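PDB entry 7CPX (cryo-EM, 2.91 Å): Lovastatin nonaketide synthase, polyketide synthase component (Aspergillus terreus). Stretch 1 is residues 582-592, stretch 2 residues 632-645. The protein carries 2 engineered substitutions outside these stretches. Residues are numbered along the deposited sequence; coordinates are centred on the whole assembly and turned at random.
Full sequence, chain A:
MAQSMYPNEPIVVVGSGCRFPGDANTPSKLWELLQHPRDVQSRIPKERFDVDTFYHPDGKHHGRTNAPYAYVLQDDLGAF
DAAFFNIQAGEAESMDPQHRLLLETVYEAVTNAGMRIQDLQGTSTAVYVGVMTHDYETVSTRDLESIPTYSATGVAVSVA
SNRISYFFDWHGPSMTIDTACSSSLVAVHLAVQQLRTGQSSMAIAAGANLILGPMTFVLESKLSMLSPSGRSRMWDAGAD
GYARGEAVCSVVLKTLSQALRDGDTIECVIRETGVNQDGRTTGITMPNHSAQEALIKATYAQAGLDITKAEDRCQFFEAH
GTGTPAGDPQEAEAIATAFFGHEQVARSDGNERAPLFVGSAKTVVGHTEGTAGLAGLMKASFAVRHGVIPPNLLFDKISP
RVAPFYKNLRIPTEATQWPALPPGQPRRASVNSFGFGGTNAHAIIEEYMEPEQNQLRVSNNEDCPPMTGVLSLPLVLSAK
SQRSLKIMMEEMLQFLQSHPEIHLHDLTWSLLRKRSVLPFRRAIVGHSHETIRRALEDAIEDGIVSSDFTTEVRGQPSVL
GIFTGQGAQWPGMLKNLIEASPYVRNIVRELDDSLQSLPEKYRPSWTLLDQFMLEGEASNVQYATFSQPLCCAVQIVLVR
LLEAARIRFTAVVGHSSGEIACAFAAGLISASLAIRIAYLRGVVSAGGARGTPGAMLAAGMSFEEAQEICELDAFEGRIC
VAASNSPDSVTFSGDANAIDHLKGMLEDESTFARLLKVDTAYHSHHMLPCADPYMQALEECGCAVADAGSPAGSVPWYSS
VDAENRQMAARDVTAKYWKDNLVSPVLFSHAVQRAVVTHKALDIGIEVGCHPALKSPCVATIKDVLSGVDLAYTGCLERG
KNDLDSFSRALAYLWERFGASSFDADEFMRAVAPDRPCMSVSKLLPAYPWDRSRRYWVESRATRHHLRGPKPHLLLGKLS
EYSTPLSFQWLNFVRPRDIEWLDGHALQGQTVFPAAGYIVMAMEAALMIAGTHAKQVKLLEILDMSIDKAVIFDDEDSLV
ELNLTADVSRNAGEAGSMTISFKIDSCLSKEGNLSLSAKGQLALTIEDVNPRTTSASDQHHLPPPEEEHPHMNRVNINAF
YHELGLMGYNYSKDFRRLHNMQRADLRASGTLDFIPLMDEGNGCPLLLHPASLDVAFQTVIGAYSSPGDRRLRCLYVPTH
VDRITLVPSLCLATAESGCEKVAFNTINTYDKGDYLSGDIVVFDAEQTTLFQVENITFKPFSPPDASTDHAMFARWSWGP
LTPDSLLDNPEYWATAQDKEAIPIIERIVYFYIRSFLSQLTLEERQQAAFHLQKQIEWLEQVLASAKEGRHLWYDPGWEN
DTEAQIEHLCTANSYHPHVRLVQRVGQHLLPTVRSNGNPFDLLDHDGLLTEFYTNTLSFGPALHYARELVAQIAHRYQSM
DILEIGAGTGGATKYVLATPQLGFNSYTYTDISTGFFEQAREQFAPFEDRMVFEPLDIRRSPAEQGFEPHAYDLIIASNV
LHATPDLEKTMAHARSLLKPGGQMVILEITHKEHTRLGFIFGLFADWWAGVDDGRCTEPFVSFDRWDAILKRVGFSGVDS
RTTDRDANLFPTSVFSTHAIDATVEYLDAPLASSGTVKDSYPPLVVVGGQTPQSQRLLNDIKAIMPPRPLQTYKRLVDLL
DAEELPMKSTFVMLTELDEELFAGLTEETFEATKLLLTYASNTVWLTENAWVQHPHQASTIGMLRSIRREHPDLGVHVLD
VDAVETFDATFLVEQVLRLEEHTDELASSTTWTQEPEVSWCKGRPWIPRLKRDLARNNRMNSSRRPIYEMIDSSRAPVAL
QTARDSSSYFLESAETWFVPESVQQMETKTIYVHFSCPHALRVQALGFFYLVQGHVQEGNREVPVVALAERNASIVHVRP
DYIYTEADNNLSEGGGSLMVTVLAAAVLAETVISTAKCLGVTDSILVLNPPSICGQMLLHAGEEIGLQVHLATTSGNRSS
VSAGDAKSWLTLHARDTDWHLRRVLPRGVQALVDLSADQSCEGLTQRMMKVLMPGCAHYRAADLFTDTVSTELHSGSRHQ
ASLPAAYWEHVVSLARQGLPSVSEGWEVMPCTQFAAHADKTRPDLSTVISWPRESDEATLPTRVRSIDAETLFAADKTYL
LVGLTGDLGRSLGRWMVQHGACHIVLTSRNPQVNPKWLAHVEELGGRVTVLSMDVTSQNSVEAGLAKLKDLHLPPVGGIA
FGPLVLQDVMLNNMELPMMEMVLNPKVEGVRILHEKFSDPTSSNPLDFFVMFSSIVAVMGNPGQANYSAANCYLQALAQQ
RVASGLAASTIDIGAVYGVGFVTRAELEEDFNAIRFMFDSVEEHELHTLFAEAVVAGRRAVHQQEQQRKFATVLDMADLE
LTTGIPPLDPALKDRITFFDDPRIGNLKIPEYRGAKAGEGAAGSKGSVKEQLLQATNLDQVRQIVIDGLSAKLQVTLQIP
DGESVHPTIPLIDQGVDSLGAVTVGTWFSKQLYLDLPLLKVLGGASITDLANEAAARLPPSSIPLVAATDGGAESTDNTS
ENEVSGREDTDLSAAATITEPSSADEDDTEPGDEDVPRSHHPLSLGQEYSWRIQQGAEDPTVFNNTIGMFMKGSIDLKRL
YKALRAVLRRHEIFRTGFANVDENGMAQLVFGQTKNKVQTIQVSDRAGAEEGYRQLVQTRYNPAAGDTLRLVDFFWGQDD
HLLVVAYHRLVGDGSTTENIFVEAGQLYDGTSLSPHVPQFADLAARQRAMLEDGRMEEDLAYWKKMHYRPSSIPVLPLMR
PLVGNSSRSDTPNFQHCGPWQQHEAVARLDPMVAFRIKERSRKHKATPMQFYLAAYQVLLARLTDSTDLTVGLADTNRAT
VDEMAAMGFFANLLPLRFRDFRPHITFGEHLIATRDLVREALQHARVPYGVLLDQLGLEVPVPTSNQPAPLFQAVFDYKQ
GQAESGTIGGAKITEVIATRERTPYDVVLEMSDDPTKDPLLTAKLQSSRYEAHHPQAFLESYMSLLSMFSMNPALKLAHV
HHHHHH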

# COMPACT_ATOMS: atom_id res chain seq x y z
N PRO A 582 19.44 -44.27 63.82
CA PRO A 582 19.65 -45.65 64.27
C PRO A 582 20.91 -46.28 63.69
O PRO A 582 21.50 -47.16 64.32
N TYR A 583 21.33 -45.86 62.49
CA TYR A 583 22.58 -46.36 61.93
C TYR A 583 23.77 -45.94 62.80
O TYR A 583 24.66 -46.75 63.09
N VAL A 584 23.78 -44.68 63.24
CA VAL A 584 24.82 -44.23 64.16
C VAL A 584 24.73 -44.97 65.48
O VAL A 584 25.75 -45.26 66.11
N ARG A 585 23.51 -45.29 65.92
CA ARG A 585 23.36 -46.06 67.16
C ARG A 585 23.95 -47.46 67.02
O ARG A 585 24.59 -47.97 67.95
N ASN A 586 23.74 -48.10 65.87
CA ASN A 586 24.34 -49.41 65.64
C ASN A 586 25.86 -49.32 65.58
O ASN A 586 26.56 -50.19 66.09
N ILE A 587 26.38 -48.26 64.95
CA ILE A 587 27.82 -48.05 64.95
C ILE A 587 28.33 -47.89 66.38
O ILE A 587 29.39 -48.43 66.74
N VAL A 588 27.59 -47.16 67.21
CA VAL A 588 27.99 -46.97 68.60
C VAL A 588 27.94 -48.30 69.35
O VAL A 588 28.77 -48.55 70.24
N ARG A 589 26.97 -49.15 69.04
CA ARG A 589 26.93 -50.47 69.65
C ARG A 589 28.15 -51.29 69.26
O ARG A 589 28.72 -52.01 70.09
N GLU A 590 28.55 -51.21 67.99
CA GLU A 590 29.78 -51.88 67.57
C GLU A 590 30.99 -51.34 68.32
O GLU A 590 31.88 -52.10 68.72
N LEU A 591 31.04 -50.02 68.50
CA LEU A 591 32.14 -49.42 69.26
C LEU A 591 32.13 -49.90 70.70
O LEU A 591 33.19 -50.15 71.29
N ASP A 592 30.95 -50.04 71.30
CA ASP A 592 30.85 -50.56 72.66
C ASP A 592 31.35 -52.00 72.72
O ASP A 592 32.04 -52.39 73.67
N CYS A 632 38.06 -40.38 68.67
CA CYS A 632 38.22 -41.52 67.77
C CYS A 632 36.86 -42.03 67.29
O CYS A 632 36.69 -42.30 66.09
N ALA A 633 35.90 -42.16 68.20
CA ALA A 633 34.56 -42.60 67.82
C ALA A 633 33.88 -41.58 66.91
O ALA A 633 33.19 -41.95 65.96
N VAL A 634 34.06 -40.29 67.21
CA VAL A 634 33.49 -39.25 66.35
C VAL A 634 34.00 -39.42 64.92
O VAL A 634 33.21 -39.45 63.96
N GLN A 635 35.31 -39.54 64.77
CA GLN A 635 35.89 -39.63 63.43
C GLN A 635 35.52 -40.95 62.76
O GLN A 635 35.29 -40.98 61.54
N ILE A 636 35.43 -42.04 63.52
CA ILE A 636 35.04 -43.32 62.95
C ILE A 636 33.61 -43.25 62.42
O ILE A 636 33.32 -43.69 61.30
N VAL A 637 32.70 -42.69 63.22
CA VAL A 637 31.31 -42.56 62.78
C VAL A 637 31.22 -41.67 61.55
O VAL A 637 30.51 -41.98 60.59
N LEU A 638 31.93 -40.55 61.57
CA LEU A 638 31.86 -39.62 60.44
C LEU A 638 32.41 -40.25 59.16
O LEU A 638 31.82 -40.11 58.09
N VAL A 639 33.54 -40.96 59.25
CA VAL A 639 34.12 -41.57 58.06
C VAL A 639 33.24 -42.72 57.57
O VAL A 639 33.11 -42.94 56.37
N ARG A 640 32.62 -43.47 58.49
CA ARG A 640 31.69 -44.51 58.07
C ARG A 640 30.50 -43.91 57.35
O ARG A 640 30.03 -44.45 56.34
N LEU A 641 29.98 -42.78 57.85
CA LEU A 641 28.88 -42.11 57.16
C LEU A 641 29.31 -41.64 55.78
O LEU A 641 28.57 -41.79 54.80
N LEU A 642 30.51 -41.06 55.68
CA LEU A 642 31.00 -40.58 54.40
C LEU A 642 31.16 -41.72 53.40
O LEU A 642 30.80 -41.58 52.22
N GLU A 643 31.70 -42.85 53.85
CA GLU A 643 31.82 -44.01 52.98
C GLU A 643 30.45 -44.57 52.61
O GLU A 643 30.27 -45.07 51.49
N ALA A 644 29.48 -44.48 53.52
CA ALA A 644 28.11 -44.87 53.17
C ALA A 644 27.58 -44.03 52.02
O ALA A 644 26.79 -44.51 51.21
N ALA A 645 28.01 -42.77 51.93
CA ALA A 645 27.71 -41.92 50.79
C ALA A 645 28.60 -42.21 49.60
O ALA A 645 28.53 -41.50 48.59

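Two helices pack here through side chains alone, with no hydrogen bond passing between them. Their N-to-C directions differ by 132° and their axes come no nearer than 10.6 Å, a gap wide enough for branched aliphatic residues to fill. Along stretch 1 the contact recurs at Tyr583, Val584, Ile587 and Leu591, the three- and four-residue spacing that keeps one side of a helix turned to its neighbour.

Tyr583 leaves its helix sideways, but its t rotamer (chi1 180°) brings the end of the side chain nearer to stretch 2. Leu641 meets the ring at its edge, CD2 of Leu641 lying 3.7 Å from CD2 of Tyr583. At the ring's far end, Tyr583 OH stands 3.6 Å from Arg640 NH2, close packing without a hydrogen bond. Val584, also t and sideways, sets its CG1 3.9 Å from CG1 of Val637, where the backbones are close: the CA atoms of Val584 and Val637 are 6.8 Å apart.

The CA-to-CB bond of Ile587 points toward the partner helix, and the side chain is m,t. Its CG2 reaches CG2 of Val637 at 3.6 Å, while its CG1 lies over one face of the Arg640 guanidinium, 3.6 Å from Arg640 NH1. The partly exposed arginine thus lays the flat face of its guanidinium against the aliphatic chain of buried Ile587.

Two residues on, Arg589 is out of reach of stretch 2 and forms a salt bridge within its own helix, Arg589 NH2 to Asp592 OD2 at 2.6 Å. Leu591, m,t and directed toward stretch 2, completes the row. Its CD1 sits 3.4 Å from CB of Ala633, and its CD2 lies 4.2 Å from CG2 of Ile636. At this end large Leu591 meets small Ala633, whereas Val637 is shared by Val584, Ile587 and Leu591.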

# COMPACT_ATOMS: atom_id res chain seq x y z
CB PRO A 582 18.38 -46.38 63.80
CG PRO A 582 17.85 -45.55 62.69
CD PRO A 582 18.19 -44.13 63.04
CB TYR A 583 22.75 -45.84 60.51
CG TYR A 583 24.01 -46.27 59.81
CD1 TYR A 583 24.20 -47.59 59.44
CD2 TYR A 583 25.01 -45.35 59.50
CE1 TYR A 583 25.36 -47.99 58.79
CE2 TYR A 583 26.16 -45.74 58.85
CZ TYR A 583 26.33 -47.06 58.50
OH TYR A 583 27.48 -47.46 57.86
CB VAL A 584 24.73 -42.71 64.35
CG1 VAL A 584 25.73 -42.24 65.40
CG2 VAL A 584 24.97 -41.99 63.03
CB ARG A 585 21.89 -46.13 67.55
CG ARG A 585 21.66 -46.56 68.99
CD ARG A 585 20.17 -46.61 69.33
NE ARG A 585 19.51 -45.33 69.07
CZ ARG A 585 19.52 -44.31 69.91
NH1 ARG A 585 20.15 -44.36 71.07
NH2 ARG A 585 18.86 -43.20 69.58
CB ASN A 586 23.79 -50.02 64.35
CG ASN A 586 22.30 -50.28 64.41
OD1 ASN A 586 21.73 -50.45 65.49
ND2 ASN A 586 21.65 -50.31 63.25
CB ILE A 587 28.19 -46.83 64.08
CG1 ILE A 587 27.88 -47.13 62.61
CG2 ILE A 587 29.66 -46.49 64.27
CD1 ILE A 587 27.90 -45.91 61.72
CB VAL A 588 27.10 -45.91 69.27
CG1 VAL A 588 27.19 -46.00 70.78
CG2 VAL A 588 27.49 -44.53 68.79
CB ARG A 589 25.64 -51.20 69.25
CG ARG A 589 24.37 -50.61 69.85
CD ARG A 589 24.30 -50.80 71.36
NE ARG A 589 25.05 -49.78 72.09
CZ ARG A 589 24.55 -48.61 72.48
NH1 ARG A 589 23.29 -48.28 72.23
NH2 ARG A 589 25.33 -47.76 73.14
CB GLU A 590 29.97 -51.73 66.06
CG GLU A 590 28.91 -52.43 65.22
CD GLU A 590 28.95 -53.93 65.36
OE1 GLU A 590 29.91 -54.45 65.97
OE2 GLU A 590 28.03 -54.61 64.85
CB LEU A 591 32.05 -47.89 69.21
CG LEU A 591 32.11 -47.22 67.84
CD1 LEU A 591 32.24 -45.71 68.00
CD2 LEU A 591 33.25 -47.76 66.98
CB ASP A 592 29.41 -50.48 73.15
CG ASP A 592 28.93 -49.05 73.31
OD1 ASP A 592 29.71 -48.21 73.80
OD2 ASP A 592 27.77 -48.77 72.94
CB CYS A 632 38.99 -42.64 68.47
SG CYS A 632 39.33 -44.06 67.40
CB ALA A 633 33.72 -42.86 69.06
CB VAL A 634 33.84 -37.86 66.91
CG1 VAL A 634 33.62 -36.79 65.85
CG2 VAL A 634 33.01 -37.56 68.15
CB GLN A 635 37.41 -39.47 63.52
CG GLN A 635 37.82 -38.09 64.02
CD GLN A 635 39.31 -37.95 64.24
OE1 GLN A 635 40.04 -37.51 63.36
NE2 GLN A 635 39.77 -38.33 65.43
CB ILE A 636 35.20 -44.45 63.98
CG1 ILE A 636 36.68 -44.73 64.23
CG2 ILE A 636 34.48 -45.71 63.52
CD1 ILE A 636 36.95 -45.56 65.47
CB VAL A 637 30.44 -42.04 63.94
CG1 VAL A 637 29.06 -41.65 63.43
CG2 VAL A 637 30.33 -43.08 65.04
CB LEU A 638 32.61 -38.33 60.78
CG LEU A 638 31.94 -37.51 61.88
CD1 LEU A 638 32.90 -36.49 62.46
CD2 LEU A 638 30.69 -36.82 61.35
CB VAL A 639 35.56 -42.03 58.33
CG1 VAL A 639 35.59 -43.18 59.32
CG2 VAL A 639 36.25 -42.42 57.03
CB ARG A 640 31.23 -45.33 59.28
CG ARG A 640 32.27 -46.33 59.77
CD ARG A 640 31.65 -47.38 60.68
NE ARG A 640 30.68 -48.21 59.97
CZ ARG A 640 30.06 -49.26 60.50
NH1 ARG A 640 30.29 -49.64 61.74
NH2 ARG A 640 29.19 -49.94 59.75
CB LEU A 641 28.38 -40.93 58.00
CG LEU A 641 27.66 -41.28 59.30
CD1 LEU A 641 27.48 -40.03 60.15
CD2 LEU A 641 26.32 -41.93 59.01
CB LEU A 642 32.32 -39.83 54.59
CG LEU A 642 32.21 -38.55 55.41
CD1 LEU A 642 33.58 -38.07 55.87
CD2 LEU A 642 31.52 -37.45 54.61
CB GLU A 643 32.66 -45.09 53.65
CG GLU A 643 34.12 -44.72 53.82
CD GLU A 643 34.94 -45.82 54.45
OE1 GLU A 643 34.36 -46.85 54.84
OE2 GLU A 643 36.18 -45.65 54.57
CB ALA A 644 27.20 -44.72 54.39
CB ALA A 645 27.85 -40.45 51.19